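Local coordinates for protein tRNA (guanine(9)-N1)-methyltransferase (Schizosaccharomyces pombe, PDB 4JWH) that transfers a methyl group from S-adenosyl-L-methionine to N1 of guanine 9 in cytoplasmic tRNA, yielding N1-methylguanosine and S-adenosyl-L-homocysteine, at residues 199-211 / 257-270. Sequence-based numbering, arbitrary orientation.
With SAH (S-adenosyl-L-homocysteine), chain C.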
loop_
_atom_site.group_PDB
_atom_site.type_symbol
_atom_site.label_atom_id
_atom_site.label_comp_id
_atom_site.label_asym_id
_atom_site.label_seq_id
_atom_site.Cartn_x
_atom_site.Cartn_y
_atom_site.Cartn_z
ATOM N N THR A 199 -7.846 -2.626 14.567
ATOM C CA THR A 199 -8.506 -2.948 13.289
ATOM C C THR A 199 -8.977 -1.663 12.601
ATOM O O THR A 199 -9.636 -0.844 13.216
ATOM C CB THR A 199 -9.677 -3.931 13.495
ATOM O OG1 THR A 199 -9.172 -5.154 14.032
ATOM C CG2 THR A 199 -10.364 -4.247 12.196
ATOM N N ILE A 200 -8.619 -1.485 11.331
ATOM C CA ILE A 200 -9.123 -0.340 10.579
ATOM C C ILE A 200 -10.565 -0.586 10.147
ATOM O O ILE A 200 -10.919 -1.704 9.736
ATOM C CB ILE A 200 -8.201 0.066 9.404
ATOM C CG1 ILE A 200 -8.500 1.512 8.994
ATOM C CG2 ILE A 200 -8.308 -0.879 8.216
ATOM C CD1 ILE A 200 -7.314 2.223 8.503
ATOM N N THR A 201 -11.395 0.444 10.279
ATOM C CA THR A 201 -12.796 0.339 9.967
ATOM C C THR A 201 -13.254 1.369 8.955
ATOM O O THR A 201 -14.282 1.194 8.318
ATOM C CB THR A 201 -13.643 0.427 11.225
ATOM O OG1 THR A 201 -13.359 1.654 11.883
ATOM C CG2 THR A 201 -13.310 -0.748 12.171
ATOM N N GLU A 202 -12.472 2.427 8.791
ATOM C CA GLU A 202 -12.749 3.454 7.812
ATOM C C GLU A 202 -11.449 4.151 7.443
ATOM O O GLU A 202 -10.588 4.358 8.315
ATOM C CB GLU A 202 -13.695 4.486 8.412
ATOM C CG GLU A 202 -15.173 4.155 8.223
ATOM C CD GLU A 202 -16.033 5.342 8.536
ATOM O OE1 GLU A 202 -16.143 5.665 9.746
ATOM O OE2 GLU A 202 -16.581 5.957 7.585
ATOM N N LEU A 203 -11.321 4.550 6.183
ATOM C CA LEU A 203 -10.187 5.374 5.789
ATOM C C LEU A 203 -10.555 6.830 5.934
ATOM O O LEU A 203 -11.529 7.289 5.360
ATOM C CB LEU A 203 -9.709 5.067 4.359
ATOM C CG LEU A 203 -9.457 3.579 4.069
ATOM C CD1 LEU A 203 -9.194 3.308 2.607
ATOM C CD2 LEU A 203 -8.308 3.062 4.908
ATOM N N ASP A 204 -9.731 7.539 6.695
ATOM C CA ASP A 204 -9.923 8.931 7.064
ATOM C C ASP A 204 -9.350 9.833 5.954
ATOM O O ASP A 204 -8.192 9.685 5.582
ATOM C CB ASP A 204 -9.071 9.124 8.314
ATOM C CG ASP A 204 -9.758 9.835 9.409
ATOM O OD1 ASP A 204 -10.096 11.026 9.222
ATOM O OD2 ASP A 204 -9.883 9.221 10.503
ATOM N N GLU A 205 -10.129 10.784 5.458
ATOM C CA GLU A 205 -9.603 11.700 4.439
ATOM C C GLU A 205 -8.330 12.461 4.844
ATOM O O GLU A 205 -7.588 12.919 3.972
ATOM C CB GLU A 205 -10.678 12.683 3.903
ATOM C CG GLU A 205 -11.656 12.129 2.805
ATOM C CD GLU A 205 -10.998 11.666 1.475
ATOM O OE1 GLU A 205 -10.429 12.511 0.729
ATOM O OE2 GLU A 205 -11.087 10.442 1.143
ATOM N N ASP A 206 -8.083 12.639 6.140
ATOM C CA ASP A 206 -6.912 13.439 6.535
ATOM C C ASP A 206 -5.712 12.561 6.945
ATOM O O ASP A 206 -4.646 13.082 7.333
ATOM C CB ASP A 206 -7.266 14.560 7.563
ATOM C CG ASP A 206 -7.707 14.006 8.911
ATOM O OD1 ASP A 206 -7.499 14.670 9.957
ATOM O OD2 ASP A 206 -8.246 12.874 8.934
ATOM N N LYS A 207 -5.854 11.239 6.768
ATOM C CA LYS A 207 -4.800 10.318 7.192
ATOM C C LYS A 207 -3.904 9.783 6.059
ATOM O O LYS A 207 -4.177 9.943 4.857
ATOM C CB LYS A 207 -5.399 9.159 8.018
ATOM C CG LYS A 207 -6.149 9.637 9.300
ATOM C CD LYS A 207 -5.184 10.079 10.378
ATOM C CE LYS A 207 -5.897 10.572 11.611
ATOM N NZ LYS A 207 -6.832 9.546 12.156
ATOM N N ILE A 208 -2.820 9.135 6.464
ATOM C CA ILE A 208 -1.816 8.726 5.533
ATOM C C ILE A 208 -1.568 7.285 5.879
ATOM O O ILE A 208 -1.160 6.992 6.995
ATOM C CB ILE A 208 -0.548 9.598 5.672
ATOM C CG1 ILE A 208 -0.887 11.072 5.373
ATOM C CG2 ILE A 208 0.546 9.072 4.768
ATOM C CD1 ILE A 208 0.225 12.039 5.752
ATOM N N TYR A 209 -1.866 6.384 4.948
ATOM C CA TYR A 209 -1.834 4.928 5.240
ATOM C C TYR A 209 -0.603 4.338 4.633
ATOM O O TYR A 209 -0.323 4.609 3.492
ATOM C CB TYR A 209 -3.115 4.233 4.713
ATOM C CG TYR A 209 -4.285 4.765 5.492
ATOM C CD1 TYR A 209 -4.533 4.307 6.786
ATOM C CD2 TYR A 209 -5.073 5.801 4.983
ATOM C CE1 TYR A 209 -5.596 4.828 7.545
ATOM C CE2 TYR A 209 -6.118 6.338 5.733
ATOM C CZ TYR A 209 -6.362 5.847 7.016
ATOM O OH TYR A 209 -7.388 6.350 7.769
ATOM N N ILE A 210 0.147 3.556 5.404
ATOM C CA ILE A 210 1.396 2.973 4.912
ATOM C C ILE A 210 1.218 1.483 4.646
ATOM O O ILE A 210 0.687 0.769 5.484
ATOM C CB ILE A 210 2.557 3.161 5.906
ATOM C CG1 ILE A 210 2.717 4.653 6.281
ATOM C CG2 ILE A 210 3.891 2.645 5.318
ATOM C CD1 ILE A 210 3.410 4.843 7.635
ATOM N N ILE A 211 1.684 1.033 3.483
ATOM C CA ILE A 211 1.808 -0.401 3.158
ATOM C C ILE A 211 3.295 -0.764 3.121
ATOM O O ILE A 211 4.092 -0.062 2.468
ATOM C CB ILE A 211 1.150 -0.735 1.795
ATOM C CG1 ILE A 211 -0.308 -0.217 1.768
ATOM C CG2 ILE A 211 1.246 -2.249 1.504
ATOM C CD1 ILE A 211 -0.981 -0.234 0.400
ATOM N N VAL A 257 -3.706 -5.301 -0.919
ATOM C CA VAL A 257 -4.070 -4.385 0.164
ATOM C C VAL A 257 -4.406 -3.036 -0.451
ATOM O O VAL A 257 -5.431 -2.449 -0.154
ATOM C CB VAL A 257 -2.882 -4.240 1.155
ATOM C CG1 VAL A 257 -3.119 -3.069 2.114
ATOM C CG2 VAL A 257 -2.725 -5.547 1.935
ATOM N N PHE A 258 -3.551 -2.560 -1.349
ATOM C CA PHE A 258 -3.840 -1.288 -2.039
ATOM C C PHE A 258 -5.210 -1.304 -2.714
ATOM O O PHE A 258 -6.016 -0.374 -2.551
ATOM C CB PHE A 258 -2.777 -0.907 -3.075
ATOM C CG PHE A 258 -3.070 0.406 -3.730
ATOM C CD1 PHE A 258 -2.624 1.584 -3.154
ATOM C CD2 PHE A 258 -3.880 0.472 -4.858
ATOM C CE1 PHE A 258 -2.947 2.841 -3.727
ATOM C CE2 PHE A 258 -4.226 1.708 -5.421
ATOM C CZ PHE A 258 -3.748 2.891 -4.837
ATOM N N GLU A 259 -5.455 -2.349 -3.510
ATOM C CA GLU A 259 -6.707 -2.500 -4.231
ATOM C C GLU A 259 -7.909 -2.515 -3.282
ATOM O O GLU A 259 -8.980 -1.927 -3.571
ATOM C CB GLU A 259 -6.666 -3.782 -5.082
ATOM C CG GLU A 259 -5.698 -3.727 -6.274
ATOM C CD GLU A 259 -5.379 -5.131 -6.802
ATOM O OE1 GLU A 259 -4.488 -5.265 -7.649
ATOM O OE2 GLU A 259 -6.002 -6.121 -6.318
ATOM N N ILE A 260 -7.757 -3.201 -2.146
ATOM C CA ILE A 260 -8.842 -3.236 -1.169
ATOM C C ILE A 260 -9.129 -1.832 -0.599
ATOM O O ILE A 260 -10.284 -1.426 -0.511
ATOM C CB ILE A 260 -8.553 -4.263 -0.056
ATOM C CG1 ILE A 260 -8.757 -5.709 -0.585
ATOM C CG2 ILE A 260 -9.362 -3.963 1.251
ATOM C CD1 ILE A 260 -7.965 -6.680 0.299
ATOM N N LEU A 261 -8.081 -1.096 -0.228
ATOM C CA LEU A 261 -8.244 0.277 0.285
ATOM C C LEU A 261 -8.971 1.136 -0.727
ATOM O O LEU A 261 -9.917 1.835 -0.382
ATOM C CB LEU A 261 -6.898 0.911 0.627
ATOM C CG LEU A 261 -6.049 0.140 1.653
ATOM C CD1 LEU A 261 -4.690 0.863 1.795
ATOM C CD2 LEU A 261 -6.790 0.101 3.001
ATOM N N SER A 262 -8.537 1.065 -1.972
ATOM C CA SER A 262 -9.066 1.881 -3.042
ATOM C C SER A 262 -10.542 1.560 -3.288
ATOM O O SER A 262 -11.380 2.466 -3.473
ATOM C CB SER A 262 -8.209 1.646 -4.299
ATOM O OG SER A 262 -8.623 2.460 -5.384
ATOM N N LEU A 263 -10.878 0.274 -3.228
ATOM C CA LEU A 263 -12.267 -0.132 -3.396
ATOM C C LEU A 263 -13.151 0.272 -2.216
ATOM O O LEU A 263 -14.351 0.549 -2.371
ATOM C CB LEU A 263 -12.370 -1.620 -3.709
ATOM C CG LEU A 263 -11.930 -1.945 -5.158
ATOM C CD1 LEU A 263 -11.910 -3.465 -5.434
ATOM C CD2 LEU A 263 -12.770 -1.256 -6.182
ATOM N N TRP A 264 -12.566 0.329 -1.028
ATOM C CA TRP A 264 -13.314 0.816 0.105
ATOM C C TRP A 264 -13.699 2.280 -0.119
ATOM O O TRP A 264 -14.826 2.669 0.178
ATOM C CB TRP A 264 -12.570 0.656 1.436
ATOM C CG TRP A 264 -13.513 0.976 2.584
ATOM C CD1 TRP A 264 -14.367 0.119 3.201
ATOM C CD2 TRP A 264 -13.711 2.263 3.206
ATOM N NE1 TRP A 264 -15.096 0.785 4.177
ATOM C CE2 TRP A 264 -14.703 2.100 4.204
ATOM C CE3 TRP A 264 -13.144 3.533 3.010
ATOM C CZ2 TRP A 264 -15.150 3.167 5.008
ATOM C CZ3 TRP A 264 -13.582 4.590 3.799
ATOM C CH2 TRP A 264 -14.575 4.401 4.794
ATOM N N LEU A 265 -12.776 3.092 -0.623
ATOM C CA LEU A 265 -13.126 4.478 -0.962
ATOM C C LEU A 265 -14.377 4.535 -1.847
ATOM O O LEU A 265 -15.297 5.321 -1.593
ATOM C CB LEU A 265 -11.952 5.203 -1.610
ATOM C CG LEU A 265 -10.749 5.321 -0.680
ATOM C CD1 LEU A 265 -9.561 5.920 -1.401
ATOM C CD2 LEU A 265 -11.103 6.120 0.600
ATOM N N GLU A 266 -14.414 3.684 -2.871
ATOM C CA GLU A 266 -15.561 3.621 -3.766
ATOM C C GLU A 266 -16.839 3.115 -3.088
ATOM O O GLU A 266 -17.885 3.766 -3.153
ATOM C CB GLU A 266 -15.236 2.735 -4.966
ATOM C CG GLU A 266 -16.453 2.527 -5.848
ATOM C CD GLU A 266 -16.136 2.060 -7.265
ATOM O OE1 GLU A 266 -14.964 2.113 -7.697
ATOM O OE2 GLU A 266 -17.102 1.662 -7.946
ATOM N N TYR A 267 -16.761 1.945 -2.459
ATOM C CA TYR A 267 -17.977 1.284 -1.983
ATOM C C TYR A 267 -18.323 1.663 -0.549
ATOM O O TYR A 267 -19.494 1.643 -0.171
ATOM C CB TYR A 267 -17.845 -0.254 -2.082
ATOM C CG TYR A 267 -17.543 -0.808 -3.459
ATOM C CD1 TYR A 267 -18.210 -0.335 -4.597
ATOM C CD2 TYR A 267 -16.601 -1.823 -3.629
ATOM C CE1 TYR A 267 -17.933 -0.873 -5.895
ATOM C CE2 TYR A 267 -16.319 -2.361 -4.910
ATOM C CZ TYR A 267 -16.977 -1.873 -6.030
ATOM O OH TYR A 267 -16.705 -2.417 -7.279
ATOM N N ARG A 268 -17.298 2.002 0.240
ATOM C CA ARG A 268 -17.428 2.175 1.706
ATOM C C ARG A 268 -18.016 0.964 2.454
ATOM O O ARG A 268 -18.721 1.098 3.481
ATOM C CB ARG A 268 -18.098 3.507 2.050
ATOM C CG ARG A 268 -17.230 4.709 1.643
ATOM C CD ARG A 268 -17.912 6.022 1.946
ATOM N NE ARG A 268 -17.846 6.346 3.370
ATOM C CZ ARG A 268 -16.869 7.062 3.935
ATOM N NH1 ARG A 268 -15.864 7.538 3.196
ATOM N NH2 ARG A 268 -16.891 7.292 5.251
ATOM N N ASP A 269 -17.649 -0.217 1.952
ATOM C CA ASP A 269 -18.195 -1.512 2.342
ATOM C C ASP A 269 -16.995 -2.459 2.255
ATOM O O ASP A 269 -16.440 -2.683 1.158
ATOM C CB ASP A 269 -19.300 -1.841 1.309
ATOM C CG ASP A 269 -19.920 -3.236 1.476
ATOM O OD1 ASP A 269 -21.002 -3.452 0.872
ATOM O OD2 ASP A 269 -19.366 -4.101 2.178
ATOM N N TRP A 270 -16.536 -2.990 3.390
ATOM C CA TRP A 270 -15.346 -3.844 3.313
ATOM C C TRP A 270 -15.673 -5.154 2.627
ATOM O O TRP A 270 -14.834 -5.696 1.931
ATOM C CB TRP A 270 -14.676 -4.120 4.673
ATOM C CG TRP A 270 -14.154 -2.902 5.326
ATOM C CD1 TRP A 270 -14.755 -2.184 6.323
ATOM C CD2 TRP A 270 -12.901 -2.269 5.066
ATOM N NE1 TRP A 270 -13.963 -1.115 6.672
ATOM C CE2 TRP A 270 -12.816 -1.148 5.921
ATOM C CE3 TRP A 270 -11.850 -2.522 4.163
ATOM C CZ2 TRP A 270 -11.722 -0.277 5.909
ATOM C CZ3 TRP A 270 -10.753 -1.654 4.150
ATOM C CH2 TRP A 270 -10.709 -0.538 5.021
HETATM N N SAH C . 5.857 -9.873 7.257
HETATM C CA SAH C . 5.581 -8.677 6.475
HETATM C CB SAH C . 4.819 -9.154 5.210
HETATM C CG SAH C . 3.733 -8.229 4.850
HETATM S SD SAH C . 2.741 -8.322 3.411
HETATM C C SAH C . 5.017 -7.631 7.428
HETATM O O SAH C . 4.210 -6.790 7.169
HETATM O OXT SAH C . 5.446 -7.574 8.542
HETATM C "C5'" SAH C . 2.967 -6.724 2.740
HETATM C "C4'" SAH C . 2.164 -5.573 3.338
HETATM O "O4'" SAH C . 0.795 -5.678 3.096
HETATM C "C3'" SAH C . 2.290 -5.340 4.849
HETATM O "O3'" SAH C . 3.453 -4.646 5.194
HETATM C "C2'" SAH C . 1.043 -4.604 5.198
HETATM O "O2'" SAH C . 1.268 -3.248 4.985
HETATM C "C1'" SAH C . 0.083 -5.182 4.192
HETATM N N9 SAH C . -0.827 -6.189 4.764
HETATM C C8 SAH C . -0.912 -7.441 4.417
HETATM N N7 SAH C . -1.866 -8.074 5.049
HETATM C C5 SAH C . -2.446 -7.196 5.808
HETATM C C6 SAH C . -3.552 -7.180 6.766
HETATM N N6 SAH C . -4.222 -8.274 7.022
HETATM N N1 SAH C . -3.841 -6.046 7.357
HETATM C C2 SAH C . -3.168 -4.939 7.101
HETATM N N3 SAH C . -2.157 -4.876 6.272
HETATM C C4 SAH C . -1.756 -5.948 5.599
HETATM O O HOH W 1 -12.691 8.662 3.316
#
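Trp-264, near the end of helix 257-267, and Trp-270, the first residue of helix 270-277, receive Thr-201, Glu-202 and Leu-203 of the loop that leads into strand 208-211. The peptide joining Glu-202 and Leu-203 lies over one face of the Trp-264 ring, with Leu-203 N 3.3 Å from CZ3 and the CA of Glu-202 in an off-centre CH-pi contact. Trp-264 CD1 in turn sits over the centre of one face of Trp-270, whose edge is turned to the loop: NE1 donates a fairly straight bond to Thr-201 O (2.9 Å, 162°), reaching the oxygen from above the carbonyl plane, while CH2 meets Ile-200 CG2 at 4.0 Å. With an alanine in place of Trp-270, Thr-201 O would probably lose this donor and a gap would be likely to open beside Ile-200 and Trp-264. The extended side chain of Glu-202 runs past Trp-264 to a salt bridge, OE2 to Arg-268 NH2 at 2.7 Å, with carboxylate and guanidinium planes nearly perpendicular (84°). Arg-268 bends back at chi3, which sets one face of its guanidinium against Trp-264 CH2. Leu-203 wedges inward: CD1 touches Leu-265 CD2 (3.9 Å), CD2 meets Leu-261 CD2 (3.8 Å) and also lies over the centre of the Tyr-209 ring. Farther along, Ile-211 CD1 packs on Val-257 CG1 (3.9 Å) and Phe-258 CB, while Val-257 CG2 faces the adenine of S-adenosyl-L-homocysteine. Helix 257-267 thus packs nearly antiparallel to strand 208-211 (155°) in the SPOUT-type parallel sheet, where that strand lies between strands 105-109 and 189-192; Phe-258 reaches helix 118-137 and Leu-261 touches cofactor-binding Leu-192.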